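Local coordinates for protein EscN (Escherichia coli O127:H6, PDB 2OBL) that is a type III secretion system protein of the P-loop NTPase clan, related to the ATP synthase alpha/beta family, at residues A10-G18 and L124-T132; E283-P294 and E310-I321. The protein carries 1 engineered substitution. All blocks are in the same frame, centred on the assembly; numbering follows the deposited sequence.

Contact 1: residues A10-G18 and L124-T132; sequences ALLGRLIDG and LSKCVLVVT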
loop_
_atom_site.group_PDB
_atom_site.type_symbol
_atom_site.label_atom_id
_atom_site.label_comp_id
_atom_site.label_asym_id
_atom_site.label_seq_id
_atom_site.Cartn_x
_atom_site.Cartn_y
_atom_site.Cartn_z
ATOM N N ALA A 10 -6.576 -0.227 23.942
ATOM C CA ALA A 10 -6.769 -1.676 24.070
ATOM C C ALA A 10 -7.096 -2.356 22.742
ATOM O O ALA A 10 -7.174 -3.593 22.662
ATOM C CB ALA A 10 -7.846 -2.003 25.131
ATOM N N LEU A 11 -7.265 -1.544 21.700
ATOM C CA LEU A 11 -7.524 -2.055 20.368
ATOM C C LEU A 11 -6.286 -2.741 19.795
ATOM O O LEU A 11 -6.398 -3.593 18.921
ATOM C CB LEU A 11 -7.982 -0.931 19.424
ATOM C CG LEU A 11 -9.383 -0.345 19.591
ATOM C CD1 LEU A 11 -9.582 0.845 18.675
ATOM C CD2 LEU A 11 -10.449 -1.403 19.317
ATOM N N LEU A 12 -5.104 -2.367 20.275
ATOM C CA LEU A 12 -3.864 -2.926 19.733
ATOM C C LEU A 12 -3.747 -4.433 19.981
ATOM O O LEU A 12 -4.013 -4.920 21.098
ATOM C CB LEU A 12 -2.639 -2.221 20.310
ATOM C CG LEU A 12 -2.330 -0.798 19.855
ATOM C CD1 LEU A 12 -1.005 -0.358 20.462
ATOM C CD2 LEU A 12 -2.281 -0.715 18.333
ATOM N N GLY A 13 -3.355 -5.155 18.938
ATOM C CA GLY A 13 -3.187 -6.601 18.989
ATOM C C GLY A 13 -4.485 -7.357 18.786
ATOM O O GLY A 13 -4.513 -8.582 18.880
ATOM N N ARG A 14 -5.562 -6.644 18.482
ATOM C CA ARG A 14 -6.885 -7.269 18.431
ATOM C C ARG A 14 -7.503 -7.391 17.044
ATOM O O ARG A 14 -7.279 -6.552 16.174
ATOM C CB ARG A 14 -7.860 -6.542 19.351
ATOM C CG ARG A 14 -7.460 -6.615 20.813
ATOM C CD ARG A 14 -8.663 -6.473 21.715
ATOM N NE ARG A 14 -8.448 -7.178 22.976
ATOM C CZ ARG A 14 -9.018 -8.336 23.292
ATOM N NH1 ARG A 14 -9.868 -8.932 22.450
ATOM N NH2 ARG A 14 -8.745 -8.895 24.456
ATOM N N LEU A 15 -8.307 -8.434 16.870
ATOM C CA LEU A 15 -9.137 -8.588 15.676
ATOM C C LEU A 15 -10.486 -7.956 15.957
ATOM O O LEU A 15 -11.153 -8.294 16.936
ATOM C CB LEU A 15 -9.351 -10.065 15.352
ATOM C CG LEU A 15 -8.161 -10.820 14.788
ATOM C CD1 LEU A 15 -8.382 -12.318 14.972
ATOM C CD2 LEU A 15 -8.018 -10.471 13.339
ATOM N N ILE A 16 -10.885 -7.065 15.064
ATOM C CA ILE A 16 -12.013 -6.187 15.254
ATOM C C ILE A 16 -12.884 -6.330 14.016
ATOM O O ILE A 16 -12.343 -6.418 12.910
ATOM C CB ILE A 16 -11.455 -4.735 15.280
ATOM C CG1 ILE A 16 -10.544 -4.536 16.497
ATOM C CG2 ILE A 16 -12.536 -3.728 15.204
ATOM C CD1 ILE A 16 -11.222 -4.759 17.774
ATOM N N ASP A 17 -14.209 -6.336 14.173
ATOM C CA ASP A 17 -15.105 -6.435 13.005
ATOM C C ASP A 17 -15.304 -5.105 12.292
ATOM O O ASP A 17 -14.656 -4.118 12.631
ATOM C CB ASP A 17 -16.451 -7.119 13.323
ATOM C CG ASP A 17 -17.407 -6.253 14.142
ATOM O OD1 ASP A 17 -17.174 -5.044 14.310
ATOM O OD2 ASP A 17 -18.427 -6.808 14.626
ATOM N N GLY A 18 -16.189 -5.095 11.297
ATOM C CA GLY A 18 -16.376 -3.917 10.429
ATOM C C GLY A 18 -16.893 -2.673 11.137
ATOM O O GLY A 18 -16.708 -1.552 10.657
ATOM N N LEU A 124 2.165 -7.913 15.141
ATOM C CA LEU A 124 0.772 -7.940 15.591
ATOM C C LEU A 124 0.512 -7.073 16.822
ATOM O O LEU A 124 -0.572 -6.518 16.979
ATOM C CB LEU A 124 0.312 -9.380 15.837
ATOM C CG LEU A 124 0.258 -10.287 14.605
ATOM C CD1 LEU A 124 0.195 -11.734 15.041
ATOM C CD2 LEU A 124 -0.949 -9.912 13.700
ATOM N N SER A 125 1.520 -6.948 17.684
ATOM C CA SER A 125 1.405 -6.165 18.902
ATOM C C SER A 125 1.212 -4.678 18.667
ATOM O O SER A 125 0.758 -3.969 19.565
ATOM C CB SER A 125 2.625 -6.385 19.792
ATOM O OG SER A 125 2.491 -7.618 20.475
ATOM N N LYS A 126 1.577 -4.202 17.478
ATOM C CA LYS A 126 1.318 -2.799 17.123
ATOM C C LYS A 126 0.249 -2.636 16.045
ATOM O O LYS A 126 0.090 -1.545 15.485
ATOM C CB LYS A 126 2.600 -2.089 16.700
ATOM C CG LYS A 126 3.224 -2.603 15.429
ATOM C CD LYS A 126 4.453 -1.768 15.097
ATOM C CE LYS A 126 5.098 -2.200 13.792
ATOM N NZ LYS A 126 6.320 -1.376 13.565
ATOM N N CYS A 127 -0.488 -3.712 15.785
ATOM C CA CYS A 127 -1.542 -3.719 14.772
ATOM C C CYS A 127 -2.942 -3.673 15.366
ATOM O O CYS A 127 -3.224 -4.283 16.401
ATOM C CB CYS A 127 -1.451 -4.990 13.912
ATOM S SG CYS A 127 -0.079 -5.072 12.741
ATOM N N VAL A 128 -3.824 -2.954 14.688
ATOM C CA VAL A 128 -5.257 -3.155 14.862
ATOM C C VAL A 128 -5.773 -3.802 13.583
ATOM O O VAL A 128 -5.536 -3.301 12.481
ATOM C CB VAL A 128 -6.005 -1.828 15.121
ATOM C CG1 VAL A 128 -7.475 -2.115 15.415
ATOM C CG2 VAL A 128 -5.374 -1.076 16.285
ATOM N N LEU A 129 -6.449 -4.938 13.722
ATOM C CA LEU A 129 -6.840 -5.740 12.567
ATOM C C LEU A 129 -8.345 -5.660 12.353
ATOM O O LEU A 129 -9.104 -6.353 13.033
ATOM C CB LEU A 129 -6.427 -7.196 12.797
ATOM C CG LEU A 129 -4.951 -7.400 13.147
ATOM C CD1 LEU A 129 -4.708 -8.818 13.655
ATOM C CD2 LEU A 129 -4.094 -7.125 11.938
ATOM N N VAL A 130 -8.777 -4.791 11.435
ATOM C CA VAL A 130 -10.186 -4.679 11.096
ATOM C C VAL A 130 -10.470 -5.681 9.978
ATOM O O VAL A 130 -9.965 -5.556 8.864
ATOM C CB VAL A 130 -10.556 -3.261 10.637
ATOM C CG1 VAL A 130 -12.051 -3.203 10.261
ATOM C CG2 VAL A 130 -10.206 -2.238 11.724
ATOM N N VAL A 131 -11.244 -6.712 10.297
ATOM C CA VAL A 131 -11.451 -7.793 9.341
ATOM C C VAL A 131 -12.922 -8.005 9.056
ATOM O O VAL A 131 -13.727 -8.216 9.978
ATOM C CB VAL A 131 -10.850 -9.112 9.865
ATOM C CG1 VAL A 131 -11.144 -10.270 8.892
ATOM C CG2 VAL A 131 -9.358 -8.946 10.142
ATOM N N THR A 132 -13.281 -7.951 7.773
ATOM C CA THR A 132 -14.644 -8.259 7.346
ATOM C C THR A 132 -14.605 -9.135 6.109
ATOM O O THR A 132 -14.321 -8.650 5.005
ATOM C CB THR A 132 -15.478 -6.985 7.061
ATOM O OG1 THR A 132 -14.800 -6.153 6.106
ATOM C CG2 THR A 132 -15.691 -6.203 8.343
#

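Contact 2: residues E283-P294 and E310-I321; sequences ECKKLIATYKNP and EADKAIKNRKLI. Engineered in segment 283-294: Pro-294 (natural residue Val).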
loop_
_atom_site.group_PDB
_atom_site.type_symbol
_atom_site.label_atom_id
_atom_site.label_comp_id
_atom_site.label_asym_id
_atom_site.label_seq_id
_atom_site.Cartn_x
_atom_site.Cartn_y
_atom_site.Cartn_z
ATOM N N GLU A 283 19.021 6.917 -12.633
ATOM C CA GLU A 283 19.908 6.088 -13.428
ATOM C C GLU A 283 19.516 4.614 -13.314
ATOM O O GLU A 283 19.468 3.911 -14.320
ATOM C CB GLU A 283 21.377 6.295 -13.029
ATOM C CG GLU A 283 22.302 5.275 -13.679
ATOM C CD GLU A 283 23.737 5.728 -13.777
ATOM O OE1 GLU A 283 24.191 6.515 -12.913
ATOM O OE2 GLU A 283 24.425 5.287 -14.727
ATOM N N CYS A 284 19.222 4.148 -12.097
ATOM C CA CYS A 284 18.831 2.755 -11.901
ATOM C C CYS A 284 17.592 2.440 -12.730
ATOM O O CYS A 284 17.518 1.393 -13.377
ATOM C CB CYS A 284 18.577 2.431 -10.420
ATOM S SG CYS A 284 18.389 0.653 -10.097
ATOM N N LYS A 285 16.621 3.350 -12.720
ATOM C CA LYS A 285 15.397 3.155 -13.498
ATOM C C LYS A 285 15.695 3.059 -14.995
ATOM O O LYS A 285 15.152 2.202 -15.700
ATOM C CB LYS A 285 14.411 4.289 -13.236
ATOM C CG LYS A 285 13.650 4.155 -11.922
ATOM C CD LYS A 285 12.783 5.366 -11.691
ATOM C CE LYS A 285 13.021 5.917 -10.311
ATOM N NZ LYS A 285 12.458 7.292 -10.154
ATOM N N LYS A 286 16.571 3.935 -15.472
ATOM C CA LYS A 286 16.950 3.930 -16.880
ATOM C C LYS A 286 17.669 2.634 -17.219
ATOM O O LYS A 286 17.432 2.039 -18.274
ATOM C CB LYS A 286 17.810 5.148 -17.210
ATOM C CG LYS A 286 16.994 6.423 -17.410
ATOM C CD LYS A 286 17.792 7.680 -17.075
ATOM C CE LYS A 286 16.907 8.927 -17.118
ATOM N NZ LYS A 286 17.674 10.194 -16.882
ATOM N N LEU A 287 18.523 2.179 -16.309
ATOM C CA LEU A 287 19.249 0.937 -16.529
ATOM C C LEU A 287 18.292 -0.246 -16.610
ATOM O O LEU A 287 18.417 -1.090 -17.498
ATOM C CB LEU A 287 20.317 0.715 -15.457
ATOM C CG LEU A 287 21.531 1.654 -15.535
ATOM C CD1 LEU A 287 22.506 1.335 -14.426
ATOM C CD2 LEU A 287 22.222 1.570 -16.889
ATOM N N ILE A 288 17.338 -0.295 -15.682
ATOM C CA ILE A 288 16.289 -1.317 -15.704
ATOM C C ILE A 288 15.515 -1.302 -17.021
ATOM O O ILE A 288 15.247 -2.356 -17.600
ATOM C CB ILE A 288 15.300 -1.137 -14.535
ATOM C CG1 ILE A 288 15.978 -1.473 -13.206
ATOM C CG2 ILE A 288 14.058 -2.009 -14.732
ATOM C CD1 ILE A 288 15.140 -1.120 -11.973
ATOM N N ALA A 289 15.160 -0.111 -17.492
ATOM C CA ALA A 289 14.374 0.024 -18.719
ATOM C C ALA A 289 15.157 -0.375 -19.970
ATOM O O ALA A 289 14.590 -0.918 -20.918
ATOM C CB ALA A 289 13.845 1.447 -18.861
ATOM N N THR A 290 16.459 -0.110 -19.971
ATOM C CA THR A 290 17.270 -0.321 -21.171
ATOM C C THR A 290 17.843 -1.734 -21.291
ATOM O O THR A 290 18.343 -2.111 -22.350
ATOM C CB THR A 290 18.410 0.729 -21.296
ATOM O OG1 THR A 290 19.298 0.627 -20.175
ATOM C CG2 THR A 290 17.838 2.143 -21.357
ATOM N N TYR A 291 17.765 -2.520 -20.220
ATOM C CA TYR A 291 18.371 -3.853 -20.218
ATOM C C TYR A 291 17.757 -4.798 -21.250
ATOM O O TYR A 291 16.539 -4.835 -21.436
ATOM C CB TYR A 291 18.324 -4.506 -18.832
ATOM C CG TYR A 291 18.734 -5.968 -18.864
ATOM C CD1 TYR A 291 20.075 -6.338 -18.815
ATOM C CD2 TYR A 291 17.781 -6.976 -18.972
ATOM C CE1 TYR A 291 20.455 -7.673 -18.860
ATOM C CE2 TYR A 291 18.152 -8.313 -19.020
ATOM C CZ TYR A 291 19.489 -8.654 -18.961
ATOM O OH TYR A 291 19.854 -9.981 -19.004
ATOM N N LYS A 292 18.622 -5.563 -21.910
ATOM C CA LYS A 292 18.203 -6.572 -22.877
ATOM C C LYS A 292 19.024 -7.854 -22.710
ATOM O O LYS A 292 20.254 -7.811 -22.682
ATOM C CB LYS A 292 18.360 -6.044 -24.306
ATOM C CG LYS A 292 17.354 -4.978 -24.705
ATOM C CD LYS A 292 17.524 -4.592 -26.168
ATOM C CE LYS A 292 17.221 -5.770 -27.092
ATOM N NZ LYS A 292 17.057 -5.332 -28.503
ATOM N N ASN A 293 18.330 -8.984 -22.596
ATOM C CA ASN A 293 18.963 -10.296 -22.488
ATOM C C ASN A 293 20.136 -10.441 -23.462
ATOM O O ASN A 293 19.949 -10.307 -24.669
ATOM C CB ASN A 293 17.909 -11.383 -22.749
ATOM C CG ASN A 293 18.467 -12.793 -22.630
ATOM O OD1 ASN A 293 19.657 -12.991 -22.373
ATOM N ND2 ASN A 293 17.599 -13.785 -22.823
ATOM N N PRO A 294 21.350 -10.703 -22.936
ATOM C CA PRO A 294 22.553 -10.924 -23.750
ATOM C C PRO A 294 22.424 -12.090 -24.736
ATOM O O PRO A 294 23.007 -12.037 -25.819
ATOM C CB PRO A 294 23.634 -11.236 -22.709
ATOM C CG PRO A 294 23.132 -10.647 -21.445
ATOM C CD PRO A 294 21.643 -10.783 -21.496
ATOM N N GLU A 310 24.705 3.446 -22.774
ATOM C CA GLU A 310 23.533 3.180 -21.941
ATOM C C GLU A 310 23.214 1.690 -21.839
ATOM O O GLU A 310 22.999 1.169 -20.745
ATOM C CB GLU A 310 22.314 3.950 -22.460
ATOM C CG GLU A 310 22.255 5.410 -22.022
ATOM C CD GLU A 310 21.718 5.585 -20.610
ATOM O OE1 GLU A 310 21.786 4.621 -19.816
ATOM O OE2 GLU A 310 21.227 6.691 -20.293
ATOM N N ALA A 311 23.194 1.008 -22.979
ATOM C CA ALA A 311 22.866 -0.415 -23.008
ATOM C C ALA A 311 23.965 -1.285 -22.391
ATOM O O ALA A 311 23.681 -2.324 -21.797
ATOM C CB ALA A 311 22.561 -0.865 -24.435
ATOM N N ASP A 312 25.214 -0.854 -22.536
ATOM C CA ASP A 312 26.357 -1.635 -22.064
ATOM C C ASP A 312 26.399 -1.712 -20.540
ATOM O O ASP A 312 26.678 -2.768 -19.970
ATOM C CB ASP A 312 27.668 -1.043 -22.598
ATOM C CG ASP A 312 27.722 -1.018 -24.117
ATOM O OD1 ASP A 312 27.052 -1.858 -24.752
ATOM O OD2 ASP A 312 28.435 -0.156 -24.674
ATOM N N LYS A 313 26.118 -0.588 -19.892
ATOM C CA LYS A 313 26.099 -0.516 -18.435
ATOM C C LYS A 313 24.979 -1.378 -17.853
ATOM O O LYS A 313 25.145 -2.008 -16.810
ATOM C CB LYS A 313 25.923 0.928 -17.987
ATOM C CG LYS A 313 26.227 1.153 -16.521
ATOM C CD LYS A 313 26.185 2.625 -16.179
ATOM C CE LYS A 313 26.673 2.863 -14.769
ATOM N NZ LYS A 313 26.612 4.303 -14.418
ATOM N N ALA A 314 23.844 -1.400 -18.546
ATOM C CA ALA A 314 22.674 -2.160 -18.112
ATOM C C ALA A 314 22.966 -3.651 -17.981
ATOM O O ALA A 314 22.508 -4.301 -17.039
ATOM C CB ALA A 314 21.518 -1.932 -19.070
ATOM N N ILE A 315 23.727 -4.190 -18.930
ATOM C CA ILE A 315 24.083 -5.602 -18.901
ATOM C C ILE A 315 25.107 -5.852 -17.806
ATOM O O ILE A 315 25.007 -6.815 -17.044
ATOM C CB ILE A 315 24.680 -6.069 -20.248
ATOM C CG1 ILE A 315 23.869 -5.516 -21.426
ATOM C CG2 ILE A 315 24.764 -7.592 -20.296
ATOM C CD1 ILE A 315 22.491 -6.137 -21.586
ATOM N N LYS A 316 26.095 -4.968 -17.743
ATOM C CA LYS A 316 27.152 -5.051 -16.754
ATOM C C LYS A 316 26.588 -4.992 -15.338
ATOM O O LYS A 316 27.099 -5.652 -14.432
ATOM C CB LYS A 316 28.141 -3.905 -16.972
ATOM C CG LYS A 316 29.377 -3.948 -16.097
ATOM C CD LYS A 316 30.125 -2.634 -16.185
ATOM C CE LYS A 316 30.191 -2.133 -17.619
ATOM N NZ LYS A 316 30.685 -0.729 -17.690
ATOM N N ASN A 317 25.530 -4.206 -15.155
ATOM C CA ASN A 317 24.969 -3.975 -13.821
ATOM C C ASN A 317 23.725 -4.812 -13.506
ATOM O O ASN A 317 23.162 -4.705 -12.414
ATOM C CB ASN A 317 24.686 -2.483 -13.602
ATOM C CG ASN A 317 25.954 -1.669 -13.389
ATOM O OD1 ASN A 317 25.898 -0.481 -13.071
ATOM N ND2 ASN A 317 27.105 -2.307 -13.559
ATOM N N ARG A 318 23.324 -5.657 -14.453
ATOM C CA ARG A 318 22.113 -6.477 -14.328
ATOM C C ARG A 318 22.002 -7.228 -12.997
ATOM O O ARG A 318 21.044 -7.029 -12.246
ATOM C CB ARG A 318 22.006 -7.455 -15.501
ATOM C CG ARG A 318 20.998 -8.582 -15.304
ATOM C CD ARG A 318 19.559 -8.107 -15.430
ATOM N NE ARG A 318 18.650 -9.229 -15.675
ATOM C CZ ARG A 318 17.345 -9.105 -15.888
ATOM N NH1 ARG A 318 16.780 -7.904 -15.885
ATOM N NH2 ARG A 318 16.603 -10.183 -16.105
ATOM N N LYS A 319 22.981 -8.080 -12.703
ATOM C CA LYS A 319 22.946 -8.875 -11.471
ATOM C C LYS A 319 22.872 -8.022 -10.206
ATOM O O LYS A 319 22.180 -8.378 -9.252
ATOM C CB LYS A 319 24.140 -9.831 -11.391
ATOM C CG LYS A 319 24.086 -10.776 -10.194
ATOM C CD LYS A 319 25.365 -11.595 -10.065
ATOM C CE LYS A 319 25.484 -12.196 -8.670
ATOM N NZ LYS A 319 26.861 -12.699 -8.379
ATOM N N LEU A 320 23.594 -6.906 -10.193
ATOM C CA LEU A 320 23.547 -5.996 -9.054
ATOM C C LEU A 320 22.151 -5.405 -8.915
ATOM O O LEU A 320 21.551 -5.430 -7.838
ATOM C CB LEU A 320 24.568 -4.873 -9.219
ATOM C CG LEU A 320 26.016 -5.261 -8.926
ATOM C CD1 LEU A 320 26.907 -4.049 -9.082
ATOM C CD2 LEU A 320 26.129 -5.853 -7.530
ATOM N N ILE A 321 21.645 -4.877 -10.024
ATOM C CA ILE A 321 20.327 -4.251 -10.063
ATOM C C ILE A 321 19.219 -5.237 -9.675
ATOM O O ILE A 321 18.352 -4.920 -8.864
ATOM C CB ILE A 321 20.047 -3.632 -11.453
ATOM C CG1 ILE A 321 20.977 -2.435 -11.691
ATOM C CG2 ILE A 321 18.590 -3.207 -11.567
ATOM C CD1 ILE A 321 21.018 -1.961 -13.129
#

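Contact 1: residues A10-G18 and L124-T132
Four backbone hydrogen bonds join Gly-13, Arg-14 and Ile-16 to the strand 127-132. The first lies at the type II turn from Leu-11 to Arg-14, where Gly-13, in a positive-phi conformation, gives its N to Cys-127 O at 2.7 Å. Beyond it the ladder is parallel: Leu-129 N donates to Arg-14 O, Leu-129 O accepts from Ile-16 N at 2.8 Å, and Val-131 N donates to Ile-16 O, also at 2.8 Å. Weaker CA-H...O contacts fill in between, among them Val-130 CA to Ile-16 O.

The pairs Leu-15 with Leu-129 and Ile-16 with Val-130 thus place the short strand 15-16 beside 127-132, whose other edge pairs with 99-105. This is the parallel sheet of a P-loop NTPase core, extended here by a segment that precedes it in the chain.

Apolar contacts divide between the two faces. On the face of Leu-15, its CD2 branch touches Leu-129 CB at 3.7 Å and Val-131 CG2 at 3.8 Å, and Leu-116 of helix 109-116 packs against both leucines. On the other, Val-128 spreads its methyls: CG1, anti to the backbone N (chi1 -175°), approaches Ile-16 CG1, while CG2 meets Leu-12 CD2 at 3.7 Å, the two side chains crossing at about a right angle. Phe-155 of helix 138-156 adjoins Leu-12 and Val-128.

Toward the end of the first segment, Asp-17 OD2 forms a salt bridge with Arg-21, and Gly-18 N bonds to Glu-140 OE2.

Contact 2: residues E283-P294 and E310-I321
Glu-310, in the first turn of helix 309-316, lies beside Leu-287, its carbonyl O 4.0 Å from Leu-287 CD2. Lys-313, extended from CB to NZ, then runs past the same methyl to make a salt bridge with Glu-283 OE2; the modelled NZ to OE2 distance is too short to be taken literally. Each charged group has a second partner, Glu-283 OE1 in Arg-279 and Lys-313 NZ in the carbonyl of Val-346.

At the next residue, Ala-314, whose side chain is a single methyl, the backbones come closest, its CA 4.9 Å from that of Leu-287. Leu-287 is a knob in the hole formed by Glu-310, Lys-313, Ala-314 and Ile-321. The CB of Ala-314 also meets Thr-290 OG1 at 3.6 Å, a hydroxyl turned back to donate to Lys-286 O within its own helix. Ile-315 sends CD1 to Tyr-291 CD1 at 3.7 Å and CG2 to CG of Pro-294, an engineered residue.

Arg-318 bends at chi2 (74°), which lays its chain over one face of the Tyr-291 ring. Arg-318 CD sits above the ring centre, 3.6 Å from the centroid in a CH-pi contact, and the guanidinium stacks flat with planes only 7° apart and Arg-318 CZ 3.3 Å from Tyr-291 CE2. Ile-321 closes the row: its CD1 abuts Leu-287 CB, and its CG2 rests 3.5 Å from Ile-288 CG1.

The short helix axes of 283-290 and 310-316 cross almost perpendicularly, at -91° and 8.5 Å apart, within the all-helical C-terminal part of the fold. Helix 335-345 flanks the crossing through Leu-342 and Val-345, which touch Cys-284, while Leu-65 of helix 60-65 meets Cys-284 and Ile-288.

How the contacts relate
From the N terminus, the chain passes through 10-18 and runs through strand 73-78, which leads into what is probably the P-loop, and strand 99-105 before 124-132 returns to pair with that early segment, so contact 1 closes a long loop of 105 residues. The remaining central strands follow, and only then does contact 2 close a much shorter loop of 15 residues, between 283-294 and 310-321. The two are in series, neither nesting nor crossing. Contact 1 ties the start of the chain to the edge of the nucleotide-binding-domain sheet; contact 2 folds the helical C-terminal region on itself. Their centres lie 43 Å apart, on opposite sides of the chain's centre.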